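TetR family transcriptional repressor LfrR (Mycobacterium smegmatis, PDB 2V57) represses transcription of the lfrRA efflux-pump operon by binding directly to the promoter region upstream of lfrR and lfrA. Local coordinates at residues D86-L89 against R90-V93; V106-E109 against P110-A114; G125-A128 against I129-V132; R150-W153 against A154-A158; G159-A162 against A163-G166. All blocks are in the same frame, centred on the assembly; numbering follows the deposited sequence.

Contact 1: D86-L89 against R90-V93; sequences DAAL and RRVV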
loop_
_atom_site.group_PDB
_atom_site.type_symbol
_atom_site.label_atom_id
_atom_site.label_comp_id
_atom_site.label_asym_id
_atom_site.label_seq_id
_atom_site.Cartn_x
_atom_site.Cartn_y
_atom_site.Cartn_z
ATOM N N ASP B 86 -5.556 -23.220 11.532
ATOM C CA ASP B 86 -5.871 -22.831 10.158
ATOM C C ASP B 86 -7.224 -22.118 10.050
ATOM O O ASP B 86 -7.334 -21.076 9.412
ATOM C CB ASP B 86 -5.804 -24.027 9.208
ATOM C CG ASP B 86 -6.734 -25.156 9.617
ATOM O OD1 ASP B 86 -7.248 -25.151 10.763
ATOM O OD2 ASP B 86 -6.948 -26.059 8.784
ATOM N N ALA B 87 -8.244 -22.674 10.691
ATOM C CA ALA B 87 -9.547 -22.024 10.733
ATOM C C ALA B 87 -9.479 -20.699 11.481
ATOM O O ALA B 87 -10.158 -19.739 11.103
ATOM C CB ALA B 87 -10.586 -22.938 11.361
ATOM N N ALA B 88 -8.673 -20.644 12.544
ATOM C CA ALA B 88 -8.512 -19.395 13.290
ATOM C C ALA B 88 -7.882 -18.319 12.418
ATOM O O ALA B 88 -8.356 -17.184 12.392
ATOM C CB ALA B 88 -7.696 -19.613 14.566
ATOM N N LEU B 89 -6.828 -18.682 11.683
ATOM C CA LEU B 89 -6.170 -17.742 10.780
ATOM C C LEU B 89 -7.154 -17.264 9.712
ATOM O O LEU B 89 -7.180 -16.088 9.369
ATOM C CB LEU B 89 -4.929 -18.371 10.131
ATOM C CG LEU B 89 -4.140 -17.490 9.155
ATOM C CD1 LEU B 89 -3.739 -16.161 9.801
ATOM C CD2 LEU B 89 -2.913 -18.231 8.577
ATOM N N ARG B 90 -7.969 -18.179 9.191
ATOM C CA ARG B 90 -8.992 -17.786 8.228
ATOM C C ARG B 90 -9.958 -16.747 8.814
ATOM O O ARG B 90 -10.283 -15.756 8.150
ATOM C CB ARG B 90 -9.768 -18.993 7.707
ATOM C CG ARG B 90 -10.924 -18.602 6.796
ATOM C CD ARG B 90 -11.586 -19.829 6.172
ATOM N NE ARG B 90 -10.717 -20.397 5.150
ATOM C CZ ARG B 90 -10.872 -20.185 3.848
ATOM N NH1 ARG B 90 -11.880 -19.440 3.415
ATOM N NH2 ARG B 90 -10.022 -20.723 2.986
ATOM N N ARG B 91 -10.404 -16.952 10.050
ATOM C CA ARG B 91 -11.280 -15.975 10.699
ATOM C C ARG B 91 -10.604 -14.601 10.809
ATOM O O ARG B 91 -11.240 -13.565 10.605
ATOM C CB ARG B 91 -11.711 -16.466 12.078
ATOM C CG ARG B 91 -12.640 -17.670 12.050
ATOM C CD ARG B 91 -13.354 -17.850 13.371
ATOM N NE ARG B 91 -12.434 -17.994 14.495
ATOM C CZ ARG B 91 -11.883 -19.151 14.857
ATOM N NH1 ARG B 91 -12.159 -20.253 14.174
ATOM N NH2 ARG B 91 -11.059 -19.219 15.902
ATOM N N VAL B 92 -9.312 -14.598 11.122
ATOM C CA VAL B 92 -8.565 -13.347 11.222
ATOM C C VAL B 92 -8.500 -12.627 9.884
ATOM O O VAL B 92 -8.744 -11.415 9.812
ATOM C CB VAL B 92 -7.153 -13.578 11.787
ATOM C CG1 VAL B 92 -6.267 -12.356 11.552
ATOM C CG2 VAL B 92 -7.252 -13.923 13.283
ATOM N N VAL B 93 -8.167 -13.367 8.828
ATOM C CA VAL B 93 -8.162 -12.815 7.478
ATOM C C VAL B 93 -9.526 -12.212 7.120
ATOM O O VAL B 93 -9.610 -11.079 6.634
ATOM C CB VAL B 93 -7.772 -13.879 6.419
ATOM C CG1 VAL B 93 -7.975 -13.321 5.007
ATOM C CG2 VAL B 93 -6.301 -14.334 6.614
#
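Arg91 folds its side chain back over the preceding turn of helix 85-97, onto Ala87 and Ala88. Its CB starts against the backbone, 3.4 Å from Ala88 O. With CG set beside its own backbone N (chi1 -68°), the next carbon comes equally close to the Ala87 carbonyl. A bend at chi3 (-57°) then turns the guanidinium back along the helix, so that one face lies over Ala88, whose CA is 3.5 Å above the plane and offset toward the rim. CZ rests near that same CA, NH1 lies 3.7 Å from Ala87 O, and NH2 reaches the methyl, 3.6 Å from Ala88 CB. What holds the group there lies outside the turn: NE donates to Ala78 O, and NH2 to the carbonyls of Asp79 and Ser82, so the arginine gathers up the chain that leads into this helix. The helix belongs to the all-helical ligand-binding and dimerisation domain of a TetR-family repressor. Its spine here is a ladder of i to i+4 bonds, from Arg90 N to Asp86 O down to Val93 N to Leu89 O, the last being 2.9 Å long and nearly straight at 171°. Leu89 and Val93 meet loosely on the buried side, CD1 to CG2 at 4.5 Å, where both also pack on Met177 of helix 169-182. Arg90 heads away from the turn into a salt bridge with Asp174.

Contact 2: V106-E109 against P110-A114; sequences VYYE and PSILA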
loop_
_atom_site.group_PDB
_atom_site.type_symbol
_atom_site.label_atom_id
_atom_site.label_comp_id
_atom_site.label_asym_id
_atom_site.label_seq_id
_atom_site.Cartn_x
_atom_site.Cartn_y
_atom_site.Cartn_z
ATOM N N VAL B 106 -6.041 4.481 4.335
ATOM C CA VAL B 106 -5.393 4.864 5.593
ATOM C C VAL B 106 -4.081 4.145 5.936
ATOM O O VAL B 106 -3.342 4.598 6.801
ATOM C CB VAL B 106 -6.352 4.774 6.811
ATOM C CG1 VAL B 106 -7.624 5.594 6.545
ATOM C CG2 VAL B 106 -6.683 3.312 7.144
ATOM N N TYR B 107 -3.781 3.045 5.255
ATOM C CA TYR B 107 -2.613 2.233 5.614
ATOM C C TYR B 107 -1.298 3.013 5.745
ATOM O O TYR B 107 -0.618 2.910 6.761
ATOM C CB TYR B 107 -2.437 1.067 4.634
ATOM C CG TYR B 107 -1.299 0.143 5.021
ATOM C CD1 TYR B 107 -1.433 -0.762 6.076
ATOM C CD2 TYR B 107 -0.096 0.177 4.340
ATOM C CE1 TYR B 107 -0.389 -1.597 6.442
ATOM C CE2 TYR B 107 0.951 -0.664 4.692
ATOM C CZ TYR B 107 0.800 -1.549 5.743
ATOM O OH TYR B 107 1.850 -2.387 6.090
ATOM N N TYR B 108 -0.968 3.808 4.735
ATOM C CA TYR B 108 0.340 4.477 4.652
ATOM C C TYR B 108 0.229 5.943 5.092
ATOM O O TYR B 108 1.163 6.726 4.937
ATOM C CB TYR B 108 0.881 4.376 3.208
ATOM C CG TYR B 108 2.375 4.588 3.073
ATOM C CD1 TYR B 108 3.284 3.736 3.706
ATOM C CD2 TYR B 108 2.886 5.645 2.303
ATOM C CE1 TYR B 108 4.667 3.942 3.598
ATOM C CE2 TYR B 108 4.265 5.854 2.178
ATOM C CZ TYR B 108 5.151 4.996 2.829
ATOM O OH TYR B 108 6.515 5.202 2.722
ATOM N N GLU B 109 -0.929 6.299 5.646
ATOM C CA GLU B 109 -1.198 7.679 6.046
ATOM C C GLU B 109 -0.224 8.341 7.047
ATOM O O GLU B 109 0.057 9.534 6.920
ATOM C CB GLU B 109 -2.637 7.800 6.558
ATOM C CG GLU B 109 -3.016 9.201 6.978
ATOM C CD GLU B 109 -4.519 9.418 6.987
ATOM O OE1 GLU B 109 -5.087 9.600 8.091
ATOM O OE2 GLU B 109 -5.124 9.399 5.887
ATOM N N PRO B 110 0.271 7.595 8.059
ATOM C CA PRO B 110 1.278 8.240 8.911
ATOM C C PRO B 110 2.477 8.727 8.098
ATOM O O PRO B 110 2.994 9.811 8.360
ATOM C CB PRO B 110 1.712 7.108 9.863
ATOM C CG PRO B 110 0.481 6.213 9.953
ATOM C CD PRO B 110 -0.087 6.246 8.550
ATOM N N SER B 111 2.905 7.938 7.119
ATOM C CA SER B 111 4.024 8.333 6.264
ATOM C C SER B 111 3.607 9.465 5.348
ATOM O O SER B 111 4.304 10.459 5.246
ATOM C CB SER B 111 4.554 7.153 5.442
ATOM O OG SER B 111 5.051 6.118 6.276
ATOM N N ILE B 112 2.455 9.315 4.704
ATOM C CA ILE B 112 1.974 10.322 3.762
ATOM C C ILE B 112 1.846 11.684 4.433
ATOM O O ILE B 112 2.195 12.696 3.844
ATOM C CB ILE B 112 0.623 9.913 3.125
ATOM C CG1 ILE B 112 0.814 8.706 2.195
ATOM C CG2 ILE B 112 0.022 11.072 2.333
ATOM C CD1 ILE B 112 1.758 8.963 1.039
ATOM N N LEU B 113 1.357 11.706 5.674
ATOM C CA LEU B 113 1.182 12.959 6.407
ATOM C C LEU B 113 2.375 13.312 7.277
ATOM O O LEU B 113 2.330 14.291 8.013
ATOM C CB LEU B 113 -0.062 12.901 7.301
ATOM C CG LEU B 113 -1.366 12.534 6.592
ATOM C CD1 LEU B 113 -2.501 12.462 7.608
ATOM C CD2 LEU B 113 -1.677 13.546 5.501
ATOM N N ALA B 114 3.431 12.515 7.214
ATOM C CA ALA B 114 4.557 12.718 8.107
ATOM C C ALA B 114 4.065 12.980 9.537
ATOM O O ALA B 114 4.391 14.007 10.140
ATOM C CB ALA B 114 5.452 13.885 7.611
#
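Tyr108, at the N-cap position of helix 109-112, meets Ser111. Ser111 CB sits over one face of the phenol ring, a CH-pi contact 3.5 Å from the centroid and 16° off the normal. The Tyr108 carbonyl is satisfied by Ile112 N at 2.9 Å, the donor lying in the carbonyl plane, and the Glu109 carbonyl by Leu113 N at 2.8 Å. Pro110 has no N-H to give, which costs nothing in the first turn. A type I turn leads into the helix, closed by Glu109 N on Val106 O; at the far end Ala114 N returns to Ser111 O in a Schellman motif. Tyr108 OH bonds to Lys164 NZ of the second subunit, an amine that also makes a weak hydrogen bond with Ser111 OG, and Tyr107 OH bonds to Glu161 OE2 of that chain. Ile112 crosses the tyrosine at about a right angle, its CG1 3.7 Å from Tyr108 CD2. Glu109, with CG anti to its N (chi1 -179°), lays its aliphatic part against Leu113, CG to CD1 at 3.4 Å. Around the short helix, Glu109 and Leu113 rest on helix 56-77, Pro110 packs on helix 116-123, and the Tyr108 ring meets that of Tyr108 in the second subunit.

Contact 3: G125-A128 against I129-V132; sequences GDEA and IVEV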
loop_
_atom_site.group_PDB
_atom_site.type_symbol
_atom_site.label_atom_id
_atom_site.label_comp_id
_atom_site.label_asym_id
_atom_site.label_seq_id
_atom_site.Cartn_x
_atom_site.Cartn_y
_atom_site.Cartn_z
ATOM N N GLY B 125 -1.183 -2.729 19.262
ATOM C CA GLY B 125 -1.936 -3.886 18.807
ATOM C C GLY B 125 -1.381 -4.523 17.538
ATOM O O GLY B 125 -1.890 -5.545 17.072
ATOM N N ASP B 126 -0.327 -3.944 16.983
ATOM C CA ASP B 126 0.167 -4.436 15.691
ATOM C C ASP B 126 1.014 -5.714 15.760
ATOM O O ASP B 126 1.391 -6.261 14.731
ATOM C CB ASP B 126 0.864 -3.326 14.891
ATOM C CG ASP B 126 2.288 -3.090 15.321
ATOM O OD1 ASP B 126 2.743 -3.683 16.323
ATOM O OD2 ASP B 126 2.971 -2.290 14.652
ATOM N N GLU B 127 1.283 -6.214 16.967
ATOM C CA GLU B 127 1.980 -7.504 17.088
ATOM C C GLU B 127 1.049 -8.714 17.156
ATOM O O GLU B 127 1.507 -9.843 17.006
ATOM C CB GLU B 127 2.906 -7.533 18.307
ATOM C CG GLU B 127 4.026 -6.521 18.288
ATOM C CD GLU B 127 5.017 -6.736 17.152
ATOM O OE1 GLU B 127 4.835 -7.678 16.352
ATOM O OE2 GLU B 127 5.987 -5.952 17.062
ATOM N N ALA B 128 -0.240 -8.491 17.405
ATOM C CA ALA B 128 -1.179 -9.604 17.560
ATOM C C ALA B 128 -1.224 -10.502 16.316
ATOM O O ALA B 128 -1.182 -11.719 16.430
ATOM C CB ALA B 128 -2.585 -9.100 17.921
ATOM N N ILE B 129 -1.315 -9.896 15.137
ATOM C CA ILE B 129 -1.305 -10.640 13.880
ATOM C C ILE B 129 -0.065 -11.529 13.718
ATOM O O ILE B 129 -0.158 -12.664 13.246
ATOM C CB ILE B 129 -1.421 -9.693 12.673
ATOM C CG1 ILE B 129 -1.473 -10.493 11.370
ATOM C CG2 ILE B 129 -0.264 -8.700 12.653
ATOM C CD1 ILE B 129 -2.472 -11.623 11.413
ATOM N N VAL B 130 1.086 -11.004 14.115
ATOM C CA VAL B 130 2.339 -11.735 14.065
ATOM C C VAL B 130 2.299 -12.945 15.001
ATOM O O VAL B 130 2.765 -14.031 14.644
ATOM C CB VAL B 130 3.511 -10.826 14.486
ATOM C CG1 VAL B 130 4.818 -11.609 14.554
ATOM C CG2 VAL B 130 3.628 -9.634 13.551
ATOM N N GLU B 131 1.756 -12.752 16.205
ATOM C CA GLU B 131 1.606 -13.860 17.150
ATOM C C GLU B 131 0.719 -14.929 16.562
ATOM O O GLU B 131 0.990 -16.125 16.717
ATOM C CB GLU B 131 1.019 -13.383 18.494
ATOM C CG GLU B 131 1.883 -12.375 19.189
ATOM C CD GLU B 131 3.204 -12.968 19.633
ATOM O OE1 GLU B 131 3.227 -14.154 20.032
ATOM O OE2 GLU B 131 4.228 -12.252 19.571
ATOM N N VAL B 132 -0.351 -14.498 15.900
ATOM C CA VAL B 132 -1.295 -15.424 15.287
ATOM C C VAL B 132 -0.631 -16.208 14.147
ATOM O O VAL B 132 -0.855 -17.409 14.005
ATOM C CB VAL B 132 -2.550 -14.697 14.745
ATOM C CG1 VAL B 132 -3.399 -15.655 13.897
ATOM C CG2 VAL B 132 -3.374 -14.110 15.896
HETATM O O HOH W 1 -2.013 -7.016 14.795
#
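The carboxylate of Glu127 lies beside the Val130 side chain, with OE1 3.6 Å from Val130 CG2. Glu127 and Val130 point the same way where helix 128-134 begins, after a type I turn, Gly125 to Ala128, in the all-helical TetR fold. A bend at chi2 (-64°) brings the Glu127 acid round to the valine. The second carboxylate, on Glu131, is held by a salt bridge to Arg135 one turn further on, and its OE2 stays 5.6 Å from Glu127 OE1, a spacing at which two like charges would probably repel mildly. Arg149 of helix 147-164 offers Asp126 and Glu127 long, weak ion pairs that may ease this. The first i to i+4 bonds here join Glu131 N to Glu127 O at 3.0 Å and Val132 N to Ala128 O at 2.9 Å. Ile129 turns inward onto Phe152 and Val92, while its CG2 branch, caught between its own N and carbonyl carbon, approaches Asp126 O. The bond closing the type I turn, Ala128 N to Gly125 O, is weak at 3.4 Å. A water links the same carbonyl to the helix, donating to Gly125 O at 2.7 Å and accepting from Ile129 N at 3.0 Å.

Contact 4: R150-W153 against A154-A158; sequences RVFW and ALMQA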
loop_
_atom_site.group_PDB
_atom_site.type_symbol
_atom_site.label_atom_id
_atom_site.label_comp_id
_atom_site.label_asym_id
_atom_site.label_seq_id
_atom_site.Cartn_x
_atom_site.Cartn_y
_atom_site.Cartn_z
ATOM N N ARG B 150 4.373 -7.108 7.479
ATOM C CA ARG B 150 4.268 -6.372 6.219
ATOM C C ARG B 150 3.695 -7.171 5.065
ATOM O O ARG B 150 2.944 -6.636 4.259
ATOM C CB ARG B 150 5.619 -5.810 5.821
ATOM C CG ARG B 150 5.926 -4.554 6.575
ATOM C CD ARG B 150 7.387 -4.420 6.850
ATOM N NE ARG B 150 7.618 -3.126 7.460
ATOM C CZ ARG B 150 8.758 -2.756 8.005
ATOM N NH1 ARG B 150 9.777 -3.601 8.032
ATOM N NH2 ARG B 150 8.863 -1.540 8.540
ATOM N N VAL B 151 4.060 -8.443 4.975
ATOM C CA VAL B 151 3.499 -9.304 3.957
ATOM C C VAL B 151 2.005 -9.521 4.218
ATOM O O VAL B 151 1.214 -9.469 3.301
ATOM C CB VAL B 151 4.264 -10.642 3.849
ATOM C CG1 VAL B 151 3.520 -11.631 2.941
ATOM C CG2 VAL B 151 5.686 -10.390 3.316
ATOM N N PHE B 152 1.625 -9.735 5.471
ATOM C CA PHE B 152 0.222 -9.934 5.777
ATOM C C PHE B 152 -0.592 -8.759 5.280
ATOM O O PHE B 152 -1.578 -8.929 4.576
ATOM C CB PHE B 152 -0.029 -10.105 7.281
ATOM C CG PHE B 152 -1.484 -10.293 7.598
ATOM C CD1 PHE B 152 -2.061 -11.563 7.576
ATOM C CD2 PHE B 152 -2.296 -9.189 7.850
ATOM C CE1 PHE B 152 -3.416 -11.721 7.848
ATOM C CE2 PHE B 152 -3.648 -9.348 8.113
ATOM C CZ PHE B 152 -4.203 -10.618 8.122
ATOM N N TRP B 153 -0.159 -7.554 5.614
ATOM C CA TRP B 153 -0.918 -6.370 5.236
ATOM C C TRP B 153 -0.843 -6.090 3.739
ATOM O O TRP B 153 -1.792 -5.583 3.157
ATOM C CB TRP B 153 -0.481 -5.165 6.082
ATOM C CG TRP B 153 -1.212 -5.201 7.365
ATOM C CD1 TRP B 153 -0.694 -5.397 8.601
ATOM C CD2 TRP B 153 -2.643 -5.133 7.528
ATOM N NE1 TRP B 153 -1.701 -5.413 9.529
ATOM C CE2 TRP B 153 -2.904 -5.241 8.900
ATOM C CE3 TRP B 153 -3.712 -4.948 6.647
ATOM C CZ2 TRP B 153 -4.208 -5.195 9.425
ATOM C CZ3 TRP B 153 -5.004 -4.900 7.159
ATOM C CH2 TRP B 153 -5.236 -5.017 8.546
ATOM N N ALA B 154 0.276 -6.434 3.100
ATOM C CA ALA B 154 0.347 -6.247 1.656
ATOM C C ALA B 154 -0.634 -7.179 0.941
ATOM O O ALA B 154 -1.305 -6.779 -0.018
ATOM C CB ALA B 154 1.773 -6.424 1.141
ATOM N N LEU B 155 -0.729 -8.417 1.424
ATOM C CA LEU B 155 -1.637 -9.372 0.843
ATOM C C LEU B 155 -3.078 -8.946 1.120
ATOM O O LEU B 155 -3.936 -9.117 0.272
ATOM C CB LEU B 155 -1.387 -10.790 1.365
ATOM C CG LEU B 155 -0.129 -11.539 0.922
ATOM C CD1 LEU B 155 -0.014 -12.886 1.652
ATOM C CD2 LEU B 155 -0.150 -11.766 -0.567
ATOM N N MET B 156 -3.348 -8.425 2.315
ATOM C CA MET B 156 -4.688 -7.941 2.613
ATOM C C MET B 156 -5.088 -6.878 1.594
ATOM O O MET B 156 -6.216 -6.856 1.118
ATOM C CB MET B 156 -4.796 -7.377 4.027
ATOM C CG MET B 156 -4.726 -8.432 5.150
ATOM S SD MET B 156 -5.970 -9.730 5.007
ATOM C CE MET B 156 -7.431 -8.744 4.656
ATOM N N GLN B 157 -4.160 -6.000 1.255
ATOM C CA GLN B 157 -4.497 -4.920 0.330
ATOM C C GLN B 157 -4.649 -5.412 -1.105
ATOM O O GLN B 157 -5.453 -4.870 -1.869
ATOM C CB GLN B 157 -3.512 -3.781 0.467
ATOM C CG GLN B 157 -3.637 -3.162 1.857
ATOM C CD GLN B 157 -2.603 -2.114 2.120
ATOM O OE1 GLN B 157 -2.771 -0.955 1.733
ATOM N NE2 GLN B 157 -1.516 -2.507 2.780
ATOM N N ALA B 158 -3.917 -6.465 -1.461
ATOM C CA ALA B 158 -4.175 -7.139 -2.724
ATOM C C ALA B 158 -5.624 -7.638 -2.699
ATOM O O ALA B 158 -6.325 -7.622 -3.719
ATOM C CB ALA B 158 -3.220 -8.295 -2.916
#
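Trp153 O is gripped twice by a single residue: Gln157 gives it both the backbone N and the side-chain NE2, each at 3.1 Å, from opposite faces of the carbonyl plane. The backbone donor makes the ordinary helical bond. NE2 instead comes from 65° out of that plane, while the oxygen lies almost within the amide plane of Gln157, so the amide is held in a fixed rotation. Its other end, OE1, accepts a hydrogen bond from Tyr108 OH of the second subunit. On another side of the helix Met156 runs alongside Phe152. Bends at chi2 and chi3 (-56° and -46°) carry its sulfur to the ring, where SD stands 4.3 Å from the centroid in an oblique Met-aromatic contact, and Met156 CG lies 3.3 Å from Phe152 CE2. The Trp153 indole crosses the same methionine at a slant, with CE3 3.7 Å from Met156 CB. Helix 147-164 is one of the dimerisation helices of the TetR fold, and its faces divide accordingly. Phe152 and Met156 both look into the subunit onto helix 85-97; Phe152 also meets helix 128-134, and Met156 helix 169-182. Toward the second subunit, Ala154 and Gln157 pack on their own copies, Val151 touches Leu155 of that chain and Arg150 forms a salt bridge with its Asp165. Within the helix Val151 and Leu155 lie side by side, CG1 to CD1 at 4.0 Å.

Contact 5: G159-A162 against A163-G166; sequences GYEA and AKDG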
loop_
_atom_site.group_PDB
_atom_site.type_symbol
_atom_site.label_atom_id
_atom_site.label_comp_id
_atom_site.label_asym_id
_atom_site.label_seq_id
_atom_site.Cartn_x
_atom_site.Cartn_y
_atom_site.Cartn_z
ATOM N N GLY B 159 -6.050 -8.097 -1.521
ATOM C CA GLY B 159 -7.414 -8.540 -1.316
ATOM C C GLY B 159 -8.428 -7.425 -1.518
ATOM O O GLY B 159 -9.415 -7.625 -2.211
ATOM N N TYR B 160 -8.209 -6.256 -0.909
ATOM C CA TYR B 160 -9.153 -5.149 -1.120
ATOM C C TYR B 160 -9.224 -4.744 -2.588
ATOM O O TYR B 160 -10.291 -4.382 -3.091
ATOM C CB TYR B 160 -8.814 -3.916 -0.282
ATOM C CG TYR B 160 -8.681 -4.182 1.194
ATOM C CD1 TYR B 160 -9.758 -4.651 1.941
ATOM C CD2 TYR B 160 -7.480 -3.948 1.845
ATOM C CE1 TYR B 160 -9.628 -4.890 3.290
ATOM C CE2 TYR B 160 -7.337 -4.191 3.188
ATOM C CZ TYR B 160 -8.413 -4.669 3.908
ATOM O OH TYR B 160 -8.268 -4.905 5.252
ATOM N N GLU B 161 -8.082 -4.776 -3.267
ATOM C CA GLU B 161 -8.030 -4.406 -4.680
ATOM C C GLU B 161 -8.808 -5.404 -5.514
ATOM O O GLU B 161 -9.582 -5.020 -6.394
ATOM C CB GLU B 161 -6.586 -4.345 -5.183
ATOM C CG GLU B 161 -5.659 -3.481 -4.356
ATOM C CD GLU B 161 -5.595 -2.058 -4.841
ATOM O OE1 GLU B 161 -6.652 -1.512 -5.224
ATOM O OE2 GLU B 161 -4.478 -1.487 -4.844
ATOM N N ALA B 162 -8.587 -6.689 -5.251
ATOM C CA ALA B 162 -9.281 -7.743 -5.978
ATOM C C ALA B 162 -10.791 -7.606 -5.791
ATOM O O ALA B 162 -11.571 -7.874 -6.710
ATOM C CB ALA B 162 -8.810 -9.114 -5.513
ATOM N N ALA B 163 -11.182 -7.166 -4.604
ATOM C CA ALA B 163 -12.591 -7.007 -4.249
ATOM C C ALA B 163 -13.241 -5.845 -4.994
ATOM O O ALA B 163 -14.403 -5.923 -5.370
ATOM C CB ALA B 163 -12.737 -6.817 -2.776
ATOM N N LYS B 164 -12.500 -4.759 -5.183
ATOM C CA LYS B 164 -12.989 -3.671 -6.020
ATOM C C LYS B 164 -13.122 -4.155 -7.467
ATOM O O LYS B 164 -13.947 -3.645 -8.228
ATOM C CB LYS B 164 -12.063 -2.449 -5.940
ATOM C CG LYS B 164 -11.842 -1.918 -4.535
ATOM C CD LYS B 164 -10.892 -0.720 -4.515
ATOM C CE LYS B 164 -11.658 0.597 -4.483
ATOM N NZ LYS B 164 -10.803 1.738 -4.045
ATOM N N ASP B 165 -12.319 -5.153 -7.837
ATOM C CA ASP B 165 -12.364 -5.719 -9.183
ATOM C C ASP B 165 -13.350 -6.883 -9.332
ATOM O O ASP B 165 -13.274 -7.646 -10.295
ATOM C CB ASP B 165 -10.974 -6.172 -9.634
ATOM C CG ASP B 165 -10.143 -5.036 -10.184
ATOM O OD1 ASP B 165 -10.712 -3.966 -10.488
ATOM O OD2 ASP B 165 -8.915 -5.215 -10.319
ATOM N N GLY B 166 -14.257 -7.029 -8.374
ATOM C CA GLY B 166 -15.331 -7.994 -8.508
ATOM C C GLY B 166 -15.025 -9.418 -8.080
ATOM O O GLY B 166 -15.830 -10.320 -8.319
#
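Gly159 to Lys164 form the last turns of helix 147-164, and the chain leaves the helical path at Asp165. Ala163 N bonds to Gly159 O at 3.0 Å and Lys164 N to Tyr160 O at 3.1 Å. Asp165 N then splits between two carbonyls, Glu161 O at 3.1 Å and, more weakly, Ala162 O. The end is a Schellman motif: Gly166, with positive phi (85°), is the C-prime residue, its N returning to Ala163 O while Met167 N reaches Ala162 O. At those backbone angles a CB would collide with the carbonyl oxygen of Asp165, which glycine avoids. Among the side chains, Lys164 keeps CG beside its own N (chi1 -56°), which lays that carbon 3.2 Å from Tyr160 O before a bend at chi3 leads the amine off to Ala28 O. Glu161 OE1 remains 5.4 Å from Lys164 NZ, not in contact, though the opposite charges would probably attract weakly. Tyr160 points away from the final turn, packs on helix 102-106 and bonds through its OH to Gln96 O. Asp165 pairs with Arg150 of the second subunit, where this helix helps build the TetR dimer interface. On the helix itself, Asp165 CB lies 3.4 Å from Ala162 O.

How the contacts relate
All five contacts are local, each within one continuous run, so they follow in series and none nests or crosses. Contact 1 shapes helix 85-97. Contact 2 closes the turn between helices 102-106 and 109-112; the centres of contacts 1 and 2 are about 28 Å apart, on opposite sides of the chain's centre. Contact 3 closes the turn into helix 128-134, and its Ile129 comes back to Val92 of contact 1. Contacts 4 and 5 share helix 147-164: Phe152 bridges contacts 1 and 3, Trp153 and Gln157 touch Tyr107 of contact 2, and Trp153 also meets Tyr160 of contact 5. All but contact 3 touch the second subunit.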